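Local atomic coordinates of aspartate aminotransferase, cytoplasmic (Schizosaccharomyces pombe 972h-, PDB entry 6JPK), a protein that catalyses the reversible, pyridoxal phosphate-dependent transfer of an amino group from L-aspartate to 2-oxoglutarate, giving oxaloacetate and L-glutamate. Residues Leu215-Ala221 with Asp246-Ser252. The protein carries 1 engineered substitution. Residues are numbered along the deposited sequence; the frame is centred on the assembly and turned at random.
Sequences LVVFDIA and DFFVCQS. With PO4 (phosphate ion), chain C.
Phe218 and Phe247 meet obliquely on one face of two parallel neighbouring strands, 215-220 and 247-252. Phe247 CD2 lies 3.8 Å from Phe218 CD2, at the edge of the Phe218 ring, and the ring planes stand 84° apart. Phe247 reaches there because its CG sits between backbone N and carbonyl carbon (chi1 64°). With the Phe218 ring cut back to an alanine, Phe247 and Leu237 of helix 235-241 would probably lose a common packing partner, opening a gap. Further along this face, Ile220 CG2 presses on Val249 CG1 at 3.6 Å. On the opposite face, Val217 CG1 touches both Phe248 CB and Cys250 SG, and helix 107-127 packs over them. Five nearly straight backbone hydrogen bonds join the strands, the shortest from Cys250 N to Phe218 O (2.8 Å). The pair sits in the mixed, largely parallel, helix-flanked sheet of a fold-type I pyridoxal phosphate enzyme's large domain, whose cofactor pocket lies near the carboxyl ends of these strands. There a water bridges Asp219 OD1 and Cys250 O, while His141 and Asn112 hold Asp219 OD2. Ser252 OG donates to O2 of a phosphate ion (2.6 Å), probably from the crystallisation liquor; Ser107, Gly108, Thr109 and Arg263, joined by Tyr70 of the second subunit, also bind it, consistent with the cofactor's phosphate site.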
loop_
_atom_site.group_PDB
_atom_site.type_symbol
_atom_site.label_atom_id
_atom_site.label_comp_id
_atom_site.label_asym_id
_atom_site.label_seq_id
_atom_site.Cartn_x
_atom_site.Cartn_y
_atom_site.Cartn_z
ATOM N N LEU A 215 20.525 -12.315 12.868
ATOM C CA LEU A 215 19.996 -11.987 11.548
ATOM C C LEU A 215 19.844 -10.468 11.432
ATOM O O LEU A 215 19.231 -9.833 12.301
ATOM C CB LEU A 215 18.652 -12.689 11.322
ATOM C CG LEU A 215 17.895 -12.273 10.062
ATOM C CD1 LEU A 215 18.738 -12.579 8.835
ATOM C CD2 LEU A 215 16.551 -12.979 9.977
ATOM N N VAL A 216 20.393 -9.887 10.366
ATOM C CA VAL A 216 20.489 -8.431 10.228
ATOM C C VAL A 216 19.437 -7.919 9.247
ATOM O O VAL A 216 19.306 -8.443 8.128
ATOM C CB VAL A 216 21.905 -8.017 9.790
ATOM C CG1 VAL A 216 21.929 -6.547 9.388
ATOM C CG2 VAL A 216 22.905 -8.275 10.933
ATOM N N VAL A 217 18.692 -6.895 9.671
ATOM C CA VAL A 217 17.771 -6.129 8.833
ATOM C C VAL A 217 18.208 -4.665 8.892
ATOM O O VAL A 217 18.185 -4.053 9.966
ATOM C CB VAL A 217 16.308 -6.262 9.299
ATOM C CG1 VAL A 217 15.378 -5.462 8.383
ATOM C CG2 VAL A 217 15.893 -7.725 9.395
ATOM N N PHE A 218 18.640 -4.123 7.756
ATOM C CA PHE A 218 18.971 -2.705 7.648
ATOM C C PHE A 218 17.745 -1.911 7.224
ATOM O O PHE A 218 17.048 -2.289 6.280
ATOM C CB PHE A 218 20.080 -2.457 6.627
ATOM C CG PHE A 218 21.456 -2.817 7.103
ATOM C CD1 PHE A 218 22.135 -1.991 7.974
ATOM C CD2 PHE A 218 22.087 -3.960 6.632
ATOM C CE1 PHE A 218 23.424 -2.313 8.399
ATOM C CE2 PHE A 218 23.375 -4.295 7.049
ATOM C CZ PHE A 218 24.042 -3.469 7.935
ATOM N N ASP A 219 17.500 -0.806 7.907
ATOM C CA ASP A 219 16.533 0.194 7.467
ATOM C C ASP A 219 17.317 1.365 6.885
ATOM O O ASP A 219 18.144 1.966 7.582
ATOM C CB ASP A 219 15.659 0.645 8.637
ATOM C CG ASP A 219 14.379 1.347 8.180
ATOM O OD1 ASP A 219 14.428 2.144 7.216
ATOM O OD2 ASP A 219 13.316 1.098 8.787
ATOM N N ILE A 220 17.108 1.670 5.603
ATOM C CA ILE A 220 17.824 2.767 4.951
ATOM C C ILE A 220 16.781 3.709 4.345
ATOM O O ILE A 220 16.349 3.556 3.196
ATOM C CB ILE A 220 18.855 2.283 3.920
ATOM C CG1 ILE A 220 19.611 3.468 3.318
ATOM C CG2 ILE A 220 18.250 1.380 2.840
ATOM C CD1 ILE A 220 20.998 3.094 2.800
ATOM N N ALA A 221 16.377 4.703 5.125
ATOM C CA ALA A 221 15.378 5.674 4.709
ATOM C C ALA A 221 15.969 7.001 4.247
ATOM O O ALA A 221 15.218 7.843 3.747
ATOM C CB ALA A 221 14.398 5.933 5.859
ATOM N N ASP A 246 23.526 -13.785 4.438
ATOM C CA ASP A 246 22.338 -13.187 3.845
ATOM C C ASP A 246 21.682 -12.233 4.852
ATOM O O ASP A 246 21.838 -12.381 6.071
ATOM C CB ASP A 246 21.351 -14.247 3.316
ATOM C CG ASP A 246 21.126 -15.442 4.258
ATOM O OD1 ASP A 246 22.087 -15.938 4.887
ATOM O OD2 ASP A 246 19.970 -15.942 4.298
ATOM N N PHE A 247 21.005 -11.210 4.332
ATOM C CA PHE A 247 20.409 -10.179 5.182
ATOM C C PHE A 247 19.320 -9.461 4.391
ATOM O O PHE A 247 19.152 -9.688 3.188
ATOM C CB PHE A 247 21.472 -9.195 5.709
ATOM C CG PHE A 247 22.167 -8.370 4.626
ATOM C CD1 PHE A 247 23.154 -8.929 3.822
ATOM C CD2 PHE A 247 21.852 -7.024 4.450
ATOM C CE1 PHE A 247 23.801 -8.170 2.837
ATOM C CE2 PHE A 247 22.489 -6.252 3.466
ATOM C CZ PHE A 247 23.471 -6.826 2.659
ATOM N N PHE A 248 18.592 -8.570 5.084
ATOM C CA PHE A 248 17.464 -7.830 4.521
ATOM C C PHE A 248 17.725 -6.333 4.536
ATOM O O PHE A 248 18.423 -5.814 5.416
ATOM C CB PHE A 248 16.163 -8.082 5.289
ATOM C CG PHE A 248 15.686 -9.503 5.228
ATOM C CD1 PHE A 248 16.265 -10.476 6.035
ATOM C CD2 PHE A 248 14.644 -9.865 4.374
ATOM C CE1 PHE A 248 15.820 -11.793 5.992
ATOM C CE2 PHE A 248 14.185 -11.179 4.333
ATOM C CZ PHE A 248 14.786 -12.146 5.130
ATOM N N VAL A 249 17.131 -5.635 3.569
ATOM C CA VAL A 249 17.214 -4.178 3.489
ATOM C C VAL A 249 15.827 -3.622 3.200
ATOM O O VAL A 249 15.156 -4.081 2.270
ATOM C CB VAL A 249 18.205 -3.709 2.404
ATOM C CG1 VAL A 249 18.299 -2.182 2.408
ATOM C CG2 VAL A 249 19.582 -4.347 2.588
ATOM N N CYS A 250 15.405 -2.623 3.978
ATOM C CA CYS A 250 14.158 -1.899 3.736
ATOM C C CYS A 250 14.492 -0.465 3.336
ATOM O O CYS A 250 15.076 0.282 4.126
ATOM C CB CYS A 250 13.258 -1.916 4.970
ATOM S SG CYS A 250 12.941 -3.576 5.596
ATOM N N GLN A 251 14.098 -0.079 2.122
ATOM C CA GLN A 251 14.575 1.134 1.470
ATOM C C GLN A 251 13.399 2.043 1.169
ATOM O O GLN A 251 12.374 1.584 0.659
ATOM C CB GLN A 251 15.319 0.781 0.181
ATOM C CG GLN A 251 15.724 1.933 -0.716
ATOM C CD GLN A 251 16.300 1.412 -2.035
ATOM O OE1 GLN A 251 15.858 0.373 -2.534
ATOM N NE2 GLN A 251 17.306 2.097 -2.575
ATOM N N SER A 252 13.541 3.323 1.495
ATOM C CA SER A 252 12.521 4.321 1.219
ATOM C C SER A 252 13.098 5.416 0.334
ATOM O O SER A 252 14.244 5.839 0.524
ATOM C CB SER A 252 11.983 4.945 2.526
ATOM O OG SER A 252 11.139 6.048 2.262
HETATM P P PO4 C . 8.053 5.795 4.736
HETATM O O1 PO4 C . 7.052 4.699 5.038
HETATM O O2 PO4 C . 8.908 5.451 3.537
HETATM O O3 PO4 C . 7.276 7.071 4.483
HETATM O O4 PO4 C . 8.990 6.034 5.895
HETATM O O HOH W 1 22.243 -11.288 8.588
HETATM O O HOH W 2 13.182 2.373 4.918
HETATM O O HOH W 3 17.031 5.592 1.305
HETATM O O HOH W 4 14.773 8.505 1.366
HETATM O O HOH W 5 12.480 8.002 3.615
#